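Local coordinates for protein ethylbenzene dehydrogenase alpha-subunit (PDB 2IVF) that is the alpha subunit of a molybdopterin-family oxidoreductase and holds two pterin-type guanylate cofactors, molybdenum and an iron/sulfur cluster, at residues K696-R701 / R718-L723; A690-L695 / K725-D730. All coordinates share one frame; numbering follows the deposited sequence.

Both interactions hold the same helix, 687-704, against the chain that returns to it after the short hairpin 709-711/717-719. Interaction 2 (690-695 with 725-730) takes the earlier turns of the helix and the end of helix 723-727; every residue that touches is buried. Interaction 1 (696-701 with 718-723) takes the later turns and the link from strand 717-719 into helix 723-727; it has a buried apolar side and a solvent-exposed one, where D721 is bound by R719. Neither has a hydrogen bond across it. Their centres lie about 9 Å apart, and they join where L695 CD1 packs on L723 O, 4.1 Å away.

Interaction 1 of 2, residues K696-R701 / R718-L723; sequences KKVGER and RRYDEL
V698 on helix 687-704 meets Y720 and L723 with a single methyl. From CB, which points toward 718-723, the side chain forks: CG1 lies anti to the backbone N (chi1 165°) and does the touching, while CG2 sits beside that N. CG1 comes within 3.8 Å of Y720 CD1, approaching the ring obliquely. The same methyl is 3.7 Å from L723 CD1, so one carbon touches both the ring and the leucine branch. V698 and Y720 cross at about a right angle. Beyond the ring, Y720 OH hydrogen-bonds E179 OE2 on helix 163-181, which gives the buried phenol a polar partner. At G699, which has no side chain, the backbones come close: its CA is 3.7 Å from Y720 O and 4.3 Å from D721 CA. On the exposed side D721 turns its carboxylate away from the helix, into a salt bridge internal to 718-723 in which R719 grips it side-on, NE to D721 OD1 and NH2 to D721 OD2. Helix 163-181 flanks the contact through A171 on V698 and F178 on Y720. In fold terms, the chain leaving the two-stranded antiparallel hairpin 709-711/717-719 packs back on helix 687-704, the helix before it, through a small apolar cluster and a glycine contact.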
ATOM      1  N   LYS A 696     -24.491 -25.953  12.176  1.00 23.44           N
ATOM      2  CA  LYS A 696     -25.228 -27.190  11.927  1.00 23.34           C
ATOM      3  C   LYS A 696     -24.595 -28.289  12.760  1.00 22.88           C
ATOM      4  O   LYS A 696     -25.273 -29.019  13.490  1.00 22.72           O
ATOM      5  CB  LYS A 696     -25.145 -27.513  10.428  1.00 23.88           C
ATOM      6  CG  LYS A 696     -25.942 -28.728   9.927  1.00 24.84           C
ATOM      7  CD  LYS A 696     -25.635 -29.000   8.451  1.00 26.37           C
ATOM      8  CE  LYS A 696     -26.273 -30.288   7.897  1.00 30.85           C
ATOM      9  NZ  LYS A 696     -25.459 -31.568   8.148  1.00 35.44           N
ATOM     10  N   LYS A 697     -23.265 -28.353  12.700  1.00 23.22           N
ATOM     11  CA  LYS A 697     -22.495 -29.343  13.469  1.00 23.51           C
ATOM     12  C   LYS A 697     -22.674 -29.191  14.956  1.00 23.13           C
ATOM     13  O   LYS A 697     -22.747 -30.173  15.653  1.00 23.09           O
ATOM     14  CB  LYS A 697     -21.015 -29.246  13.138  1.00 24.59           C
ATOM     15  CG  LYS A 697     -20.677 -29.781  11.765  1.00 26.60           C
ATOM     16  CD  LYS A 697     -20.678 -31.278  11.751  1.00 31.38           C
ATOM     17  CE  LYS A 697     -20.551 -31.816  10.346  1.00 33.20           C
ATOM     18  NZ  LYS A 697     -21.155 -33.171  10.231  1.00 35.39           N
ATOM     19  N   VAL A 698     -22.754 -27.963  15.444  1.00 22.77           N
ATOM     20  CA  VAL A 698     -23.053 -27.737  16.846  1.00 22.19           C
ATOM     21  C   VAL A 698     -24.380 -28.410  17.216  1.00 22.65           C
ATOM     22  O   VAL A 698     -24.452 -29.145  18.202  1.00 22.44           O
ATOM     23  CB  VAL A 698     -23.069 -26.242  17.177  1.00 22.21           C
ATOM     24  CG1 VAL A 698     -23.707 -25.980  18.470  1.00 19.23           C
ATOM     25  CG2 VAL A 698     -21.646 -25.685  17.144  1.00 21.72           C
ATOM     26  N   GLY A 699     -25.402 -28.172  16.403  1.00 22.50           N
ATOM     27  CA  GLY A 699     -26.686 -28.814  16.573  1.00 22.66           C
ATOM     28  C   GLY A 699     -26.596 -30.331  16.502  1.00 22.87           C
ATOM     29  O   GLY A 699     -27.101 -31.023  17.379  1.00 21.42           O
ATOM     30  N   GLU A 700     -25.945 -30.845  15.462  1.00 23.18           N
ATOM     31  CA  GLU A 700     -25.877 -32.293  15.206  1.00 24.01           C
ATOM     32  C   GLU A 700     -25.084 -32.987  16.329  1.00 23.68           C
ATOM     33  O   GLU A 700     -25.518 -34.001  16.865  1.00 22.82           O
ATOM     34  CB  GLU A 700     -25.221 -32.569  13.844  1.00 24.27           C
ATOM     35  CG  GLU A 700     -26.114 -32.236  12.624  1.00 26.34           C
ATOM     36  CD  GLU A 700     -25.421 -32.435  11.271  1.00 28.27           C
ATOM     37  OE1 GLU A 700     -24.212 -32.764  11.249  1.00 33.91           O
ATOM     38  OE2 GLU A 700     -26.093 -32.245  10.222  1.00 31.70           O
ATOM     39  N   ARG A 701     -23.937 -32.401  16.679  1.00 23.79           N
ATOM     40  CA  ARG A 701     -23.057 -32.946  17.710  1.00 23.73           C
ATOM     41  C   ARG A 701     -23.751 -32.880  19.058  1.00 23.51           C
ATOM     42  O   ARG A 701     -23.719 -33.848  19.840  1.00 23.28           O
ATOM     43  CB  ARG A 701     -21.712 -32.206  17.739  1.00 23.50           C
ATOM     44  CG  ARG A 701     -20.871 -32.322  16.418  1.00 25.29           C
ATOM     45  CD  ARG A 701     -20.505 -33.763  16.127  1.00 27.68           C
ATOM     46  NE  ARG A 701     -19.753 -34.236  17.278  1.00 26.27           N
ATOM     47  CZ  ARG A 701     -19.887 -35.420  17.857  1.00 28.69           C
ATOM     48  NH1 ARG A 701     -20.738 -36.340  17.405  1.00 28.74           N
ATOM     49  NH2 ARG A 701     -19.164 -35.679  18.931  1.00 29.05           N
ATOM     50  N   ARG A 718     -30.745 -21.466  25.825  1.00 33.49           N
ATOM     51  CA  ARG A 718     -30.862 -21.455  24.369  1.00 33.49           C
ATOM     52  C   ARG A 718     -30.634 -22.854  23.827  1.00 32.98           C
ATOM     53  O   ARG A 718     -29.786 -23.596  24.335  1.00 33.08           O
ATOM     54  CB  ARG A 718     -29.837 -20.514  23.759  1.00 34.42           C
ATOM     55  CG  ARG A 718     -30.084 -19.062  24.081  1.00 35.11           C
ATOM     56  CD  ARG A 718     -29.047 -18.183  23.510  1.00 35.21           C
ATOM     57  NE  ARG A 718     -29.206 -16.851  24.078  1.00 36.04           N
ATOM     58  CZ  ARG A 718     -28.896 -15.722  23.466  1.00 36.15           C
ATOM     59  NH1 ARG A 718     -28.367 -15.718  22.236  1.00 34.01           N
ATOM     60  NH2 ARG A 718     -29.095 -14.579  24.105  1.00 38.24           N
ATOM     61  N   ARG A 719     -31.386 -23.219  22.796  1.00 31.77           N
ATOM     62  CA  ARG A 719     -31.276 -24.548  22.240  1.00 31.48           C
ATOM     63  C   ARG A 719     -30.149 -24.642  21.222  1.00 30.55           C
ATOM     64  O   ARG A 719     -29.987 -23.769  20.360  1.00 29.92           O
ATOM     65  CB  ARG A 719     -32.591 -24.985  21.610  1.00 31.43           C
ATOM     66  CG  ARG A 719     -33.745 -25.073  22.565  1.00 31.98           C
ATOM     67  CD  ARG A 719     -34.980 -25.628  21.870  1.00 32.45           C
ATOM     68  NE  ARG A 719     -34.767 -26.985  21.364  1.00 33.53           N
ATOM     69  CZ  ARG A 719     -35.129 -28.103  21.992  1.00 35.43           C
ATOM     70  NH1 ARG A 719     -35.752 -28.078  23.178  1.00 35.70           N
ATOM     71  NH2 ARG A 719     -34.869 -29.278  21.429  1.00 34.54           N
ATOM     72  N   TYR A 720     -29.349 -25.699  21.339  1.00 30.16           N
ATOM     73  CA  TYR A 720     -28.310 -25.966  20.350  1.00 29.42           C
ATOM     74  C   TYR A 720     -28.927 -26.242  18.977  1.00 29.03           C
ATOM     75  O   TYR A 720     -28.358 -25.855  17.946  1.00 28.11           O
ATOM     76  CB  TYR A 720     -27.496 -27.198  20.693  1.00 28.79           C
ATOM     77  CG  TYR A 720     -26.595 -27.073  21.879  1.00 28.91           C
ATOM     78  CD1 TYR A 720     -25.423 -26.356  21.797  1.00 26.47           C
ATOM     79  CD2 TYR A 720     -26.888 -27.727  23.060  1.00 25.42           C
ATOM     80  CE1 TYR A 720     -24.576 -26.236  22.877  1.00 27.24           C
ATOM     81  CE2 TYR A 720     -26.032 -27.642  24.155  1.00 27.23           C
ATOM     82  CZ  TYR A 720     -24.884 -26.890  24.059  1.00 28.51           C
ATOM     83  OH  TYR A 720     -24.025 -26.785  25.130  1.00 30.61           O
ATOM     84  N   ASP A 721     -30.062 -26.941  18.971  1.00 28.15           N
ATOM     85  CA  ASP A 721     -30.629 -27.417  17.718  1.00 28.07           C
ATOM     86  C   ASP A 721     -31.307 -26.342  16.884  1.00 27.68           C
ATOM     87  O   ASP A 721     -31.751 -26.634  15.772  1.00 28.25           O
ATOM     88  CB  ASP A 721     -31.584 -28.594  17.932  1.00 28.59           C
ATOM     89  CG  ASP A 721     -32.867 -28.211  18.642  1.00 30.01           C
ATOM     90  OD1 ASP A 721     -33.080 -27.011  18.943  1.00 31.78           O
ATOM     91  OD2 ASP A 721     -33.653 -29.146  18.919  1.00 33.54           O
ATOM     92  N   GLU A 722     -31.421 -25.125  17.401  1.00 26.36           N
ATOM     93  CA  GLU A 722     -32.038 -24.070  16.611  1.00 26.66           C
ATOM     94  C   GLU A 722     -31.039 -23.051  16.103  1.00 24.87           C
ATOM     95  O   GLU A 722     -31.399 -22.162  15.343  1.00 25.37           O
ATOM     96  CB  GLU A 722     -33.204 -23.427  17.353  1.00 27.11           C
ATOM     97  CG  GLU A 722     -32.866 -22.596  18.543  1.00 29.17           C
ATOM     98  CD  GLU A 722     -34.059 -22.436  19.514  1.00 29.39           C
ATOM     99  OE1 GLU A 722     -35.166 -22.924  19.212  1.00 27.72           O
ATOM    100  OE2 GLU A 722     -33.837 -21.816  20.584  1.00 36.91           O
ATOM    101  N   LEU A 723     -29.771 -23.219  16.462  1.00 24.16           N
ATOM    102  CA  LEU A 723     -28.754 -22.277  16.052  1.00 23.20           C
ATOM    103  C   LEU A 723     -28.652 -22.164  14.533  1.00 23.01           C
ATOM    104  O   LEU A 723     -28.538 -21.044  14.013  1.00 21.37           O
ATOM    105  CB  LEU A 723     -27.363 -22.626  16.613  1.00 22.77           C
ATOM    106  CG  LEU A 723     -27.256 -22.430  18.121  1.00 21.82           C
ATOM    107  CD1 LEU A 723     -25.952 -23.073  18.654  1.00 21.49           C
ATOM    108  CD2 LEU A 723     -27.347 -20.952  18.465  1.00 19.77           C
TER

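Interaction 2 of 2, residues A690-L695 / K725-D730; sequences AIALIL and KKFTMD
F727, in the last turn of helix 723-727, drives its ring against I691, A692 and L695 of helix 687-704. K725 and K726 come first and do not touch the other helix; their carbonyls close the helix end, K725 O accepting from D730 N and K726 O from M729 N, the two bonds of a Schellman motif in which M729 has positive phi. F727 follows: CB points toward 690-695, and CG lies anti to the backbone N (chi1 -174°). L695 CD1 sits at the root of the ring, 3.5 Å from F727 CB and equally close to CG and CD1. At the far end, I691 CG2 meets F727 CZ at 3.6 Å. Along the CD2-CE2 rim lies A692, its N 3.9 Å from F727 CE2 and its CB 4.0 Å from the same atom. L695 CD1, I691 CG2 and the backbone N of A692 all approach the ring obliquely. Next, T728 sets CG2 4.1 Å from A692 CB, while its OG1 is bonded to Y724 O and G731 N, just before and after the segment. R205 on helix 197-210 binds the carbonyls of K726 and F727. The contact has no hydrogen bond across it and is almost entirely apolar; cohesion probably comes from burying the ring among I691, A692 and L695, with W688 also against it, while the backbone polar groups are met within the helix end itself and by R205.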
ATOM      1  N   ALA A 690     -19.222 -21.597   5.832  1.00 22.08           N
ATOM      2  CA  ALA A 690     -18.341 -22.175   6.878  1.00 21.55           C
ATOM      3  C   ALA A 690     -18.952 -22.079   8.255  1.00 22.18           C
ATOM      4  O   ALA A 690     -19.015 -23.094   8.976  1.00 21.60           O
ATOM      5  CB  ALA A 690     -16.968 -21.475   6.873  1.00 21.70           C
ATOM      6  N   ILE A 691     -19.440 -20.886   8.598  1.00 22.41           N
ATOM      7  CA  ILE A 691     -20.071 -20.648   9.895  1.00 22.08           C
ATOM      8  C   ILE A 691     -21.394 -21.345   9.995  1.00 21.76           C
ATOM      9  O   ILE A 691     -21.763 -21.916  11.049  1.00 22.11           O
ATOM     10  CB  ILE A 691     -20.221 -19.143  10.176  1.00 22.39           C
ATOM     11  CG1 ILE A 691     -18.833 -18.554  10.440  1.00 22.37           C
ATOM     12  CG2 ILE A 691     -21.187 -18.900  11.390  1.00 22.07           C
ATOM     13  CD1 ILE A 691     -18.679 -17.054  10.225  1.00 22.03           C
ATOM     14  N   ALA A 692     -22.133 -21.364   8.894  1.00 21.32           N
ATOM     15  CA  ALA A 692     -23.373 -22.107   8.879  1.00 20.72           C
ATOM     16  C   ALA A 692     -23.102 -23.580   9.226  1.00 21.14           C
ATOM     17  O   ALA A 692     -23.819 -24.191  10.039  1.00 18.90           O
ATOM     18  CB  ALA A 692     -24.074 -21.956   7.490  1.00 19.77           C
ATOM     19  N   LEU A 693     -22.050 -24.137   8.622  1.00 21.43           N
ATOM     20  CA  LEU A 693     -21.699 -25.535   8.802  1.00 22.44           C
ATOM     21  C   LEU A 693     -21.272 -25.811  10.236  1.00 22.34           C
ATOM     22  O   LEU A 693     -21.692 -26.787  10.807  1.00 23.56           O
ATOM     23  CB  LEU A 693     -20.578 -25.948   7.850  1.00 22.03           C
ATOM     24  CG  LEU A 693     -20.082 -27.412   7.918  1.00 23.40           C
ATOM     25  CD1 LEU A 693     -21.237 -28.445   7.837  1.00 22.49           C
ATOM     26  CD2 LEU A 693     -19.106 -27.567   6.753  1.00 24.94           C
ATOM     27  N   ILE A 694     -20.459 -24.923  10.798  1.00 22.69           N
ATOM     28  CA  ILE A 694     -20.117 -25.032  12.222  1.00 22.41           C
ATOM     29  C   ILE A 694     -21.386 -25.088  13.065  1.00 22.63           C
ATOM     30  O   ILE A 694     -21.589 -26.016  13.896  1.00 21.87           O
ATOM     31  CB  ILE A 694     -19.232 -23.867  12.698  1.00 22.76           C
ATOM     32  CG1 ILE A 694     -17.855 -23.975  12.046  1.00 23.67           C
ATOM     33  CG2 ILE A 694     -19.156 -23.891  14.239  1.00 22.60           C
ATOM     34  CD1 ILE A 694     -16.942 -22.771  12.187  1.00 21.46           C
ATOM     35  N   LEU A 695     -22.297 -24.148  12.827  1.00 22.75           N
ATOM     36  CA  LEU A 695     -23.545 -24.149  13.593  1.00 22.51           C
ATOM     37  C   LEU A 695     -24.430 -25.404  13.391  1.00 23.06           C
ATOM     38  O   LEU A 695     -25.057 -25.860  14.327  1.00 21.18           O
ATOM     39  CB  LEU A 695     -24.334 -22.855  13.330  1.00 22.52           C
ATOM     40  CG  LEU A 695     -23.651 -21.601  13.834  1.00 21.94           C
ATOM     41  CD1 LEU A 695     -24.524 -20.380  13.540  1.00 21.50           C
ATOM     42  CD2 LEU A 695     -23.304 -21.725  15.326  1.00 21.65           C
ATOM     43  N   LYS A 725     -30.844 -23.146  12.111  1.00 22.73           N
ATOM     44  CA  LYS A 725     -32.045 -22.594  11.471  1.00 24.08           C
ATOM     45  C   LYS A 725     -32.105 -21.072  11.659  1.00 23.70           C
ATOM     46  O   LYS A 725     -32.408 -20.344  10.714  1.00 23.74           O
ATOM     47  CB  LYS A 725     -33.349 -23.323  11.886  1.00 25.22           C
ATOM     48  CG  LYS A 725     -34.138 -22.789  13.090  1.00 28.03           C
ATOM     49  CD  LYS A 725     -35.390 -23.670  13.332  1.00 27.82           C
ATOM     50  CE  LYS A 725     -36.030 -23.468  14.777  1.00 30.35           C
ATOM     51  NZ  LYS A 725     -37.262 -24.328  15.110  1.00 32.26           N
ATOM     52  N   LYS A 726     -31.752 -20.588  12.853  1.00 23.36           N
ATOM     53  CA  LYS A 726     -31.771 -19.166  13.117  1.00 23.45           C
ATOM     54  C   LYS A 726     -30.735 -18.455  12.278  1.00 22.91           C
ATOM     55  O   LYS A 726     -31.055 -17.479  11.627  1.00 23.02           O
ATOM     56  CB  LYS A 726     -31.588 -18.891  14.606  1.00 23.58           C
ATOM     57  CG  LYS A 726     -32.887 -19.128  15.357  1.00 24.57           C
ATOM     58  CD  LYS A 726     -32.695 -19.331  16.809  1.00 26.80           C
ATOM     59  CE  LYS A 726     -32.306 -18.077  17.535  1.00 31.66           C
ATOM     60  NZ  LYS A 726     -33.259 -16.961  17.327  1.00 34.77           N
ATOM     61  N   PHE A 727     -29.511 -18.966  12.262  1.00 21.69           N
ATOM     62  CA  PHE A 727     -28.446 -18.369  11.490  1.00 22.14           C
ATOM     63  C   PHE A 727     -28.830 -18.221  10.030  1.00 21.33           C
ATOM     64  O   PHE A 727     -28.576 -17.197   9.432  1.00 23.00           O
ATOM     65  CB  PHE A 727     -27.169 -19.192  11.598  1.00 22.23           C
ATOM     66  CG  PHE A 727     -26.027 -18.568  10.947  1.00 22.65           C
ATOM     67  CD1 PHE A 727     -25.310 -17.569  11.598  1.00 23.08           C
ATOM     68  CD2 PHE A 727     -25.672 -18.918   9.659  1.00 24.00           C
ATOM     69  CE1 PHE A 727     -24.264 -16.942  10.974  1.00 23.08           C
ATOM     70  CE2 PHE A 727     -24.611 -18.303   9.031  1.00 23.49           C
ATOM     71  CZ  PHE A 727     -23.913 -17.295   9.691  1.00 21.61           C
ATOM     72  N   THR A 728     -29.376 -19.264   9.438  1.00 21.33           N
ATOM     73  CA  THR A 728     -29.660 -19.254   8.012  1.00 22.18           C
ATOM     74  C   THR A 728     -31.060 -18.697   7.680  1.00 23.52           C
ATOM     75  O   THR A 728     -31.500 -18.759   6.491  1.00 23.81           O
ATOM     76  CB  THR A 728     -29.544 -20.701   7.426  1.00 21.92           C
ATOM     77  OG1 THR A 728     -30.543 -21.532   8.007  1.00 20.67           O
ATOM     78  CG2 THR A 728     -28.162 -21.333   7.628  1.00 21.13           C
ATOM     79  N   MET A 729     -31.786 -18.205   8.702  1.00 23.31           N
ATOM     80  CA  MET A 729     -33.194 -17.834   8.538  1.00 24.01           C
ATOM     81  C   MET A 729     -33.945 -18.981   7.870  1.00 24.88           C
ATOM     82  O   MET A 729     -34.553 -18.825   6.796  1.00 25.59           O
ATOM     83  CB  MET A 729     -33.354 -16.563   7.718  1.00 23.46           C
ATOM     84  CG  MET A 729     -32.805 -15.319   8.376  1.00 23.65           C
ATOM     85  SD  MET A 729     -33.026 -13.888   7.310  1.00 26.49           S
ATOM     86  CE  MET A 729     -31.903 -12.692   8.000  1.00 23.96           C
ATOM     87  N   ASP A 730     -33.857 -20.142   8.502  1.00 25.41           N
ATOM     88  CA  ASP A 730     -34.540 -21.359   8.056  1.00 25.45           C
ATOM     89  C   ASP A 730     -34.250 -21.687   6.588  1.00 25.58           C
ATOM     90  O   ASP A 730     -35.147 -22.009   5.803  1.00 26.12           O
ATOM     91  CB  ASP A 730     -36.042 -21.273   8.335  1.00 25.78           C
ATOM     92  CG  ASP A 730     -36.685 -22.628   8.442  1.00 26.37           C
ATOM     93  OD1 ASP A 730     -35.979 -23.631   8.744  1.00 26.94           O
ATOM     94  OD2 ASP A 730     -37.899 -22.700   8.178  1.00 28.75           O
TER